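Local coordinates for protein ATP grasp ligase (Microcystis aeruginosa MRC, PDB 5IG9) that is an ATP-grasp ligase that probably uses ATP to activate peptide carboxylates, consistent with a role in microviridin biosynthesis, at residues Asp33-Val41 / Arg74-Pro82; His250-Leu258 / Trp303-Phe311. All coordinates share one frame; numbering follows the deposited sequence.

Interaction 1: residues Asp33-Val41 / Arg74-Pro82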
loop_
_atom_site.group_PDB
_atom_site.type_symbol
_atom_site.label_atom_id
_atom_site.label_comp_id
_atom_site.label_asym_id
_atom_site.label_seq_id
_atom_site.Cartn_x
_atom_site.Cartn_y
_atom_site.Cartn_z
ATOM N N ASP A 33 2.350 -17.012 -10.882
ATOM C CA ASP A 33 1.126 -16.323 -11.287
ATOM C C ASP A 33 0.290 -16.061 -10.043
ATOM O O ASP A 33 -0.306 -16.978 -9.471
ATOM C CB ASP A 33 0.359 -17.141 -12.320
ATOM C CG ASP A 33 1.105 -17.262 -13.636
ATOM O OD1 ASP A 33 1.879 -16.340 -13.971
ATOM O OD2 ASP A 33 0.919 -18.279 -14.337
ATOM N N THR A 34 0.242 -14.794 -9.623
ATOM C CA THR A 34 -0.438 -14.449 -8.380
ATOM C C THR A 34 -1.940 -14.683 -8.468
ATOM O O THR A 34 -2.581 -14.968 -7.451
ATOM C CB THR A 34 -0.152 -12.993 -8.009
ATOM O OG1 THR A 34 -0.475 -12.143 -9.117
ATOM C CG2 THR A 34 1.311 -12.812 -7.649
ATOM N N ASP A 35 -2.521 -14.571 -9.664
ATOM C CA ASP A 35 -3.961 -14.762 -9.796
ATOM C C ASP A 35 -4.367 -16.225 -9.689
ATOM O O ASP A 35 -5.530 -16.510 -9.384
ATOM C CB ASP A 35 -4.455 -14.173 -11.118
ATOM C CG ASP A 35 -3.840 -14.849 -12.325
ATOM O OD1 ASP A 35 -2.666 -15.269 -12.241
ATOM O OD2 ASP A 35 -4.532 -14.962 -13.357
ATOM N N ARG A 36 -3.443 -17.154 -9.923
ATOM C CA ARG A 36 -3.721 -18.577 -9.798
ATOM C C ARG A 36 -3.449 -19.103 -8.394
ATOM O O ARG A 36 -3.383 -20.321 -8.199
ATOM C CB ARG A 36 -2.913 -19.356 -10.838
ATOM C CG ARG A 36 -3.321 -19.010 -12.263
ATOM C CD ARG A 36 -2.494 -19.734 -13.308
ATOM N NE ARG A 36 -2.233 -21.122 -12.953
ATOM C CZ ARG A 36 -1.016 -21.626 -12.783
ATOM N NH1 ARG A 36 0.049 -20.852 -12.946
ATOM N NH2 ARG A 36 -0.859 -22.904 -12.458
ATOM N N PHE A 37 -3.280 -18.210 -7.426
ATOM C CA PHE A 37 -3.233 -18.542 -6.008
ATOM C C PHE A 37 -4.490 -17.960 -5.379
ATOM O O PHE A 37 -4.847 -16.822 -5.670
ATOM C CB PHE A 37 -1.966 -17.971 -5.357
ATOM C CG PHE A 37 -2.006 -17.933 -3.848
ATOM C CD1 PHE A 37 -1.635 -19.042 -3.103
ATOM C CD2 PHE A 37 -2.384 -16.780 -3.178
ATOM C CE1 PHE A 37 -1.661 -19.005 -1.718
ATOM C CE2 PHE A 37 -2.412 -16.740 -1.793
ATOM C CZ PHE A 37 -2.050 -17.854 -1.064
ATOM N N PRO A 38 -5.162 -18.721 -4.500
ATOM C CA PRO A 38 -4.817 -20.044 -3.971
ATOM C C PRO A 38 -5.480 -21.209 -4.699
ATOM O O PRO A 38 -5.292 -22.363 -4.312
ATOM C CB PRO A 38 -5.331 -19.965 -2.541
ATOM C CG PRO A 38 -6.587 -19.152 -2.684
ATOM C CD PRO A 38 -6.320 -18.150 -3.790
ATOM N N THR A 39 -6.251 -20.897 -5.742
ATOM C CA THR A 39 -7.054 -21.913 -6.416
ATOM C C THR A 39 -6.194 -23.004 -7.054
ATOM O O THR A 39 -6.595 -24.174 -7.068
ATOM C CB THR A 39 -7.952 -21.240 -7.461
ATOM O OG1 THR A 39 -8.856 -20.341 -6.803
ATOM C CG2 THR A 39 -8.765 -22.273 -8.240
ATOM N N GLU A 40 -5.012 -22.661 -7.570
ATOM C CA GLU A 40 -4.202 -23.668 -8.258
ATOM C C GLU A 40 -2.789 -23.792 -7.710
ATOM O O GLU A 40 -2.271 -24.908 -7.622
ATOM C CB GLU A 40 -4.147 -23.344 -9.768
ATOM C CG GLU A 40 -5.515 -23.108 -10.381
ATOM C CD GLU A 40 -5.447 -22.570 -11.790
ATOM O OE1 GLU A 40 -4.532 -22.973 -12.542
ATOM O OE2 GLU A 40 -6.306 -21.733 -12.141
ATOM N N VAL A 41 -2.162 -22.684 -7.334
ATOM C CA VAL A 41 -0.779 -22.694 -6.871
ATOM C C VAL A 41 -0.755 -22.895 -5.364
ATOM O O VAL A 41 -1.528 -22.270 -4.629
ATOM C CB VAL A 41 -0.057 -21.392 -7.272
ATOM C CG1 VAL A 41 1.406 -21.424 -6.859
ATOM C CG2 VAL A 41 -0.184 -21.158 -8.769
ATOM N N ARG A 74 3.900 -8.002 -11.615
ATOM C CA ARG A 74 2.452 -7.837 -11.621
ATOM C C ARG A 74 1.850 -8.521 -10.406
ATOM O O ARG A 74 2.220 -9.648 -10.070
ATOM C CB ARG A 74 1.831 -8.394 -12.908
ATOM C CG ARG A 74 1.194 -7.335 -13.793
ATOM C CD ARG A 74 1.925 -6.012 -13.660
ATOM N NE ARG A 74 1.875 -5.228 -14.885
ATOM C CZ ARG A 74 2.492 -4.063 -15.045
ATOM N NH1 ARG A 74 3.202 -3.546 -14.052
ATOM N NH2 ARG A 74 2.400 -3.415 -16.196
ATOM N N MET A 75 0.917 -7.837 -9.752
ATOM C CA MET A 75 0.323 -8.312 -8.505
ATOM C C MET A 75 -1.190 -8.394 -8.683
ATOM O O MET A 75 -1.896 -7.395 -8.515
ATOM C CB MET A 75 0.697 -7.395 -7.345
ATOM C CG MET A 75 2.195 -7.292 -7.092
ATOM S SD MET A 75 3.095 -6.308 -8.310
ATOM C CE MET A 75 2.227 -4.745 -8.208
ATOM N N ARG A 76 -1.689 -9.584 -9.017
ATOM C CA ARG A 76 -3.124 -9.799 -9.168
ATOM C C ARG A 76 -3.600 -10.905 -8.233
ATOM O O ARG A 76 -4.095 -11.940 -8.689
ATOM C CB ARG A 76 -3.462 -10.134 -10.621
ATOM C CG ARG A 76 -3.006 -9.082 -11.618
ATOM C CD ARG A 76 -3.630 -7.734 -11.310
ATOM N NE ARG A 76 -2.960 -6.657 -12.027
ATOM C CZ ARG A 76 -3.316 -6.226 -13.232
ATOM N NH1 ARG A 76 -4.344 -6.780 -13.859
ATOM N NH2 ARG A 76 -2.642 -5.240 -13.808
ATOM N N TYR A 77 -3.474 -10.686 -6.924
ATOM C CA TYR A 77 -3.661 -11.761 -5.955
ATOM C C TYR A 77 -5.095 -12.277 -5.964
ATOM O O TYR A 77 -6.036 -11.533 -5.677
ATOM C CB TYR A 77 -3.291 -11.276 -4.557
ATOM C CG TYR A 77 -1.973 -10.544 -4.484
ATOM C CD1 TYR A 77 -0.767 -11.229 -4.559
ATOM C CD2 TYR A 77 -1.935 -9.165 -4.327
ATOM C CE1 TYR A 77 0.438 -10.559 -4.489
ATOM C CE2 TYR A 77 -0.737 -8.489 -4.253
ATOM C CZ TYR A 77 0.445 -9.189 -4.335
ATOM O OH TYR A 77 1.640 -8.513 -4.261
ATOM N N GLY A 78 -5.252 -13.558 -6.300
ATOM C CA GLY A 78 -6.522 -14.241 -6.145
ATOM C C GLY A 78 -7.612 -13.872 -7.124
ATOM O O GLY A 78 -8.792 -14.045 -6.805
ATOM N N LEU A 79 -7.264 -13.381 -8.316
ATOM C CA LEU A 79 -8.302 -12.991 -9.266
ATOM C C LEU A 79 -9.105 -14.196 -9.734
ATOM O O LEU A 79 -10.331 -14.117 -9.883
ATOM C CB LEU A 79 -7.686 -12.268 -10.460
ATOM C CG LEU A 79 -7.150 -10.858 -10.215
ATOM C CD1 LEU A 79 -7.050 -10.111 -11.534
ATOM C CD2 LEU A 79 -8.029 -10.104 -9.229
ATOM N N LYS A 80 -8.438 -15.327 -9.954
ATOM C CA LYS A 80 -9.115 -16.541 -10.392
ATOM C C LYS A 80 -9.958 -17.199 -9.286
ATOM O O LYS A 80 -10.291 -18.378 -9.410
ATOM C CB LYS A 80 -8.096 -17.541 -10.948
ATOM C CG LYS A 80 -7.696 -17.278 -12.399
ATOM C CD LYS A 80 -6.836 -18.398 -12.944
ATOM C CE LYS A 80 -7.448 -18.978 -14.205
ATOM N NZ LYS A 80 -7.404 -18.036 -15.361
ATOM N N LEU A 81 -10.312 -16.481 -8.228
ATOM C CA LEU A 81 -11.299 -17.006 -7.301
ATOM C C LEU A 81 -12.648 -17.109 -8.007
ATOM O O LEU A 81 -13.007 -16.220 -8.783
ATOM C CB LEU A 81 -11.432 -16.117 -6.067
ATOM C CG LEU A 81 -10.366 -16.306 -4.989
ATOM C CD1 LEU A 81 -10.522 -15.276 -3.880
ATOM C CD2 LEU A 81 -10.431 -17.714 -4.429
ATOM N N PRO A 82 -13.411 -18.177 -7.770
ATOM C CA PRO A 82 -14.660 -18.369 -8.516
ATOM C C PRO A 82 -15.618 -17.197 -8.359
ATOM O O PRO A 82 -15.732 -16.595 -7.288
ATOM C CB PRO A 82 -15.239 -19.648 -7.905
ATOM C CG PRO A 82 -14.063 -20.387 -7.406
ATOM C CD PRO A 82 -13.119 -19.327 -6.896
#
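Thr-34 grips Arg-74 to Pro-82 with side chain and backbone. Its OG1 lies between the backbone N and the carbonyl carbon (chi1 53°), where it accepts the amide of Arg-76 (OG1 to N 2.8 Å) and is also hydrogen-bonded to Thr-7 O. Its carbonyl O takes a nearly straight bond from Gly-78 N at 3.2 Å, the donor standing above the carbonyl plane, while CB packs obliquely on the Tyr-77 ring, 3.9 Å from CD1. With a valine here, the Arg-76 amide and the Thr-7 carbonyl would probably lose their shared hydroxyl partner. Asp-35 O accepts Lys-80 N at 3.2 Å, and its carboxylate is bonded to Ser-9. The three donor amides belong to two overlapping turns, type II from Arg-76 to Leu-79 and type I from Gly-78 to Leu-81; Gly-78, at positive phi (73°), suits the first. Arg-36 lays CG against Lys-80 CD at 3.6 Å; its chain bends at chi3 (41°) and the guanidinium forms salt bridges to Asp-33, Glu-40 and Asp-57, which probably fix its rotation. Phe-37 O receives a CA-H...O contact from Gly-78 CA at 3.1 Å. Pro-38, after a cis peptide bond, crosses Leu-81 at about a right angle, CD to CD2 4.2 Å, and Glu-40 OE2 approaches the Lys-80 aliphatic chain. This joins the loops that follow parallel strands 29-33 and 69-72 of the Rossmann-like pre-ATP-grasp sheet. Strand 3-7 lies between those strands, helix 87-107 packs on Phe-37, Tyr-77 and Leu-81, and Asn-146 of the second subunit bonds to Val-41 O.

Interaction 2: residues His250-Leu258 / Trp303-Phe311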
loop_
_atom_site.group_PDB
_atom_site.type_symbol
_atom_site.label_atom_id
_atom_site.label_comp_id
_atom_site.label_asym_id
_atom_site.label_seq_id
_atom_site.Cartn_x
_atom_site.Cartn_y
_atom_site.Cartn_z
ATOM N N HIS A 250 2.158 9.454 -41.132
ATOM C CA HIS A 250 1.843 9.045 -39.770
ATOM C C HIS A 250 3.035 9.301 -38.851
ATOM O O HIS A 250 3.985 9.982 -39.236
ATOM C CB HIS A 250 1.442 7.570 -39.728
ATOM C CG HIS A 250 2.572 6.629 -40.006
ATOM N ND1 HIS A 250 3.238 5.953 -39.007
ATOM C CD2 HIS A 250 3.160 6.260 -41.168
ATOM C CE1 HIS A 250 4.185 5.202 -39.542
ATOM N NE2 HIS A 250 4.159 5.371 -40.851
ATOM N N GLN A 251 2.984 8.754 -37.638
ATOM C CA GLN A 251 4.042 8.968 -36.661
ATOM C C GLN A 251 4.222 7.703 -35.835
ATOM O O GLN A 251 3.333 6.851 -35.765
ATOM C CB GLN A 251 3.730 10.159 -35.746
ATOM C CG GLN A 251 4.947 10.982 -35.365
ATOM C CD GLN A 251 5.151 12.170 -36.283
ATOM O OE1 GLN A 251 4.189 12.747 -36.791
ATOM N NE2 GLN A 251 6.406 12.542 -36.504
ATOM N N GLN A 252 5.389 7.590 -35.205
ATOM C CA GLN A 252 5.684 6.460 -34.336
ATOM C C GLN A 252 6.797 6.867 -33.381
ATOM O O GLN A 252 7.441 7.904 -33.555
ATOM C CB GLN A 252 6.062 5.214 -35.141
ATOM C CG GLN A 252 7.346 5.352 -35.937
ATOM C CD GLN A 252 7.583 4.175 -36.864
ATOM O OE1 GLN A 252 6.657 3.686 -37.512
ATOM N NE2 GLN A 252 8.825 3.710 -36.927
ATOM N N TRP A 253 7.015 6.036 -32.363
ATOM C CA TRP A 253 7.989 6.363 -31.330
ATOM C C TRP A 253 9.407 6.266 -31.877
ATOM O O TRP A 253 9.743 5.341 -32.619
ATOM C CB TRP A 253 7.822 5.436 -30.122
ATOM C CG TRP A 253 6.546 5.656 -29.365
ATOM C CD1 TRP A 253 5.333 5.085 -29.619
ATOM C CD2 TRP A 253 6.353 6.511 -28.228
ATOM N NE1 TRP A 253 4.400 5.529 -28.714
ATOM C CE2 TRP A 253 5.000 6.408 -27.852
ATOM C CE3 TRP A 253 7.192 7.356 -27.496
ATOM C CZ2 TRP A 253 4.470 7.113 -26.775
ATOM C CZ3 TRP A 253 6.663 8.056 -26.428
ATOM C CH2 TRP A 253 5.315 7.929 -26.077
ATOM N N GLN A 254 10.257 7.224 -31.525
ATOM C CA GLN A 254 11.635 7.209 -32.012
ATOM C C GLN A 254 12.622 7.587 -30.916
ATOM O O GLN A 254 12.277 8.328 -29.995
ATOM C CB GLN A 254 11.790 8.154 -33.205
ATOM C CG GLN A 254 11.277 9.562 -32.953
ATOM C CD GLN A 254 12.281 10.627 -33.349
ATOM O OE1 GLN A 254 12.413 10.968 -34.524
ATOM N NE2 GLN A 254 12.996 11.160 -32.364
ATOM N N PRO A 255 13.848 7.079 -31.010
ATOM C CA PRO A 255 14.850 7.403 -29.989
ATOM C C PRO A 255 14.951 8.907 -29.794
ATOM O O PRO A 255 14.681 9.693 -30.704
ATOM C CB PRO A 255 16.149 6.822 -30.565
ATOM C CG PRO A 255 15.707 5.782 -31.534
ATOM C CD PRO A 255 14.423 6.297 -32.118
ATOM N N TYR A 256 15.346 9.305 -28.588
ATOM C CA TYR A 256 15.443 10.714 -28.240
ATOM C C TYR A 256 16.548 10.878 -27.209
ATOM O O TYR A 256 16.710 10.029 -26.329
ATOM C CB TYR A 256 14.107 11.244 -27.701
ATOM C CG TYR A 256 14.043 12.742 -27.479
ATOM C CD1 TYR A 256 14.519 13.312 -26.303
ATOM C CD2 TYR A 256 13.489 13.584 -28.434
ATOM C CE1 TYR A 256 14.458 14.677 -26.094
ATOM C CE2 TYR A 256 13.422 14.949 -28.232
ATOM C CZ TYR A 256 13.908 15.488 -27.060
ATOM O OH TYR A 256 13.844 16.846 -26.853
ATOM N N ASP A 257 17.308 11.965 -27.327
ATOM C CA ASP A 257 18.415 12.251 -26.422
ATOM C C ASP A 257 17.983 13.329 -25.434
ATOM O O ASP A 257 17.857 14.502 -25.798
ATOM C CB ASP A 257 19.658 12.687 -27.196
ATOM C CG ASP A 257 20.296 11.546 -27.972
ATOM O OD1 ASP A 257 20.310 10.405 -27.462
ATOM O OD2 ASP A 257 20.786 11.790 -29.097
ATOM N N LEU A 258 17.756 12.928 -24.188
ATOM C CA LEU A 258 17.476 13.888 -23.137
ATOM C C LEU A 258 18.704 14.760 -22.876
ATOM O O LEU A 258 19.840 14.314 -23.051
ATOM C CB LEU A 258 17.088 13.174 -21.846
ATOM C CG LEU A 258 15.700 12.551 -21.734
ATOM C CD1 LEU A 258 15.577 11.781 -20.428
ATOM C CD2 LEU A 258 14.641 13.632 -21.822
ATOM N N TRP A 303 5.894 -2.500 -25.312
ATOM C CA TRP A 303 5.520 -1.858 -26.567
ATOM C C TRP A 303 6.599 -0.924 -27.092
ATOM O O TRP A 303 6.452 -0.405 -28.203
ATOM C CB TRP A 303 4.198 -1.105 -26.412
ATOM C CG TRP A 303 4.137 -0.182 -25.237
ATOM C CD1 TRP A 303 3.739 -0.493 -23.972
ATOM C CD2 TRP A 303 4.467 1.214 -25.222
ATOM N NE1 TRP A 303 3.808 0.615 -23.166
ATOM C CE2 TRP A 303 4.250 1.677 -23.910
ATOM C CE3 TRP A 303 4.926 2.115 -26.189
ATOM C CZ2 TRP A 303 4.479 3.000 -23.537
ATOM C CZ3 TRP A 303 5.151 3.429 -25.818
ATOM C CH2 TRP A 303 4.929 3.859 -24.503
ATOM N N LEU A 304 7.663 -0.695 -26.326
ATOM C CA LEU A 304 8.847 -0.004 -26.817
ATOM C C LEU A 304 9.930 -0.963 -27.286
ATOM O O LEU A 304 10.917 -0.518 -27.882
ATOM C CB LEU A 304 9.422 0.910 -25.731
ATOM C CG LEU A 304 8.696 2.228 -25.469
ATOM C CD1 LEU A 304 9.437 3.018 -24.409
ATOM C CD2 LEU A 304 8.580 3.032 -26.752
ATOM N N GLU A 305 9.771 -2.261 -27.024
ATOM C CA GLU A 305 10.719 -3.286 -27.441
ATOM C C GLU A 305 10.238 -4.077 -28.651
ATOM O O GLU A 305 10.997 -4.266 -29.605
ATOM C CB GLU A 305 11.011 -4.238 -26.277
ATOM C CG GLU A 305 11.964 -5.372 -26.628
ATOM C CD GLU A 305 12.639 -5.952 -25.404
ATOM O OE1 GLU A 305 12.173 -5.669 -24.282
ATOM O OE2 GLU A 305 13.642 -6.681 -25.562
ATOM N N LEU A 306 8.993 -4.560 -28.634
ATOM C CA LEU A 306 8.474 -5.301 -29.778
ATOM C C LEU A 306 8.066 -4.389 -30.924
ATOM O O LEU A 306 7.850 -4.871 -32.042
ATOM C CB LEU A 306 7.280 -6.159 -29.358
ATOM C CG LEU A 306 7.571 -7.219 -28.295
ATOM C CD1 LEU A 306 6.366 -8.126 -28.109
ATOM C CD2 LEU A 306 8.808 -8.022 -28.672
ATOM N N TYR A 307 7.954 -3.095 -30.673
ATOM C CA TYR A 307 7.607 -2.089 -31.658
ATOM C C TYR A 307 8.662 -1.002 -31.590
ATOM O O TYR A 307 9.452 -0.959 -30.641
ATOM C CB TYR A 307 6.204 -1.523 -31.378
ATOM C CG TYR A 307 5.132 -2.585 -31.349
ATOM C CD1 TYR A 307 4.523 -3.017 -32.520
ATOM C CD2 TYR A 307 4.736 -3.164 -30.152
ATOM C CE1 TYR A 307 3.543 -3.991 -32.498
ATOM C CE2 TYR A 307 3.758 -4.139 -30.120
ATOM C CZ TYR A 307 3.165 -4.549 -31.295
ATOM O OH TYR A 307 2.191 -5.521 -31.264
ATOM N N PRO A 308 8.732 -0.116 -32.602
ATOM C CA PRO A 308 9.768 0.924 -32.579
ATOM C C PRO A 308 9.755 1.740 -31.292
ATOM O O PRO A 308 8.685 1.968 -30.728
ATOM C CB PRO A 308 9.409 1.793 -33.783
ATOM C CG PRO A 308 8.749 0.846 -34.726
ATOM C CD PRO A 308 7.956 -0.083 -33.858
ATOM N N PRO A 309 10.926 2.183 -30.848
ATOM C CA PRO A 309 12.180 1.917 -31.562
ATOM C C PRO A 309 12.824 0.580 -31.209
ATOM O O PRO A 309 14.051 0.499 -31.146
ATOM C CB PRO A 309 13.082 3.062 -31.102
ATOM C CG PRO A 309 12.592 3.386 -29.733
ATOM C CD PRO A 309 11.106 3.150 -29.751
ATOM N N TYR A 310 12.011 -0.449 -30.990
ATOM C CA TYR A 310 12.522 -1.773 -30.652
ATOM C C TYR A 310 13.652 -1.703 -29.629
ATOM O O TYR A 310 14.779 -2.112 -29.906
ATOM C CB TYR A 310 13.005 -2.496 -31.911
ATOM C CG TYR A 310 12.008 -2.492 -33.045
ATOM C CD1 TYR A 310 10.873 -3.291 -33.000
ATOM C CD2 TYR A 310 12.200 -1.692 -34.163
ATOM C CE1 TYR A 310 9.959 -3.293 -34.035
ATOM C CE2 TYR A 310 11.291 -1.687 -35.203
ATOM C CZ TYR A 310 10.173 -2.489 -35.133
ATOM O OH TYR A 310 9.263 -2.487 -36.165
ATOM N N PHE A 311 13.345 -1.180 -28.447
ATOM C CA PHE A 311 14.337 -1.059 -27.387
ATOM C C PHE A 311 14.605 -2.410 -26.732
ATOM O O PHE A 311 13.679 -3.200 -26.526
ATOM C CB PHE A 311 13.871 -0.053 -26.333
ATOM C CG PHE A 311 14.286 1.362 -26.619
ATOM C CD1 PHE A 311 15.595 1.661 -26.954
ATOM C CD2 PHE A 311 13.366 2.393 -26.551
ATOM C CE1 PHE A 311 15.980 2.961 -27.217
ATOM C CE2 PHE A 311 13.743 3.697 -26.812
ATOM C CZ PHE A 311 15.051 3.982 -27.146
#
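Trp-303 brings the rim of its six-membered ring over one face of the Trp-253 indole, with CZ3 3.6 Å from Trp-253 CE2 and further contacts to NE1 and CZ2. Trp-253 CE2 lies at the edge of the Trp-303 ring, near its plane, and the two indoles meet obliquely, their planes at 58°. The chi1 of Trp-303 is 51°, placing CG between the backbone N and the carbonyl carbon, which swings the six-membered ring toward Trp-253. Leu-304 adds a second apolar group on the same side of Trp-253, its CD2 4.2 Å from Trp-253 CB, while its CG rests over a face of Trp-303; the leucine thus fills the angle between the two indoles. Farther along, Pro-308 meets Gln-252 at about a right angle, the amide NE2 lying 3.6 Å from CG of the proline ring. Pro-308 O lies 3.6 Å from Trp-253 CB. The peptide between Pro-308 and Pro-309 is cis, and Pro-309 turns its ring onto the opposing chain: CD lies 4.0 Å from Trp-253 CB, and CB is 3.6 Å from Pro-255 CD, the two rings sliding past each other in opposite directions. Phe-311 closes the contact with its ring end near Pro-255 CA. Its backbone N is bonded to Leu-304 O, which ties the ends of the proline loop together. No hydrogen bond crosses the interface. Strand 254-255 is one of the two edge strands of its antiparallel sheet within the chain, pairing with strand 224-231 through Gln-254 and Ala-229; Trp-253 also packs on Ile-230, and both tryptophans on Arg-217 of strand 214-221, while the loop after helix 302-305 leads on to helix 313-323.

In the fold
The two contacts are in series along the chain, their centres about 33 Å apart and their nearest atoms about 8 Å apart. Interaction 1 is partly buried and joins two loops of the parallel, Rossmann-like sheet; interaction 2 lies at the surface, beside an edge strand of an antiparallel sheet. Their chemistry follows: three backbone amides bonded to two carbonyls and a threonine hydroxyl join the first, beside a salt-bridge network within 33-41; indole and proline rings make the second, although each uses a cis proline. Only interaction 1 is touched by the second subunit. Arg-74 of interaction 1 forms a salt bridge to Glu-300 and a hydrogen bond to Val-298 O, shortly before segment 303-311.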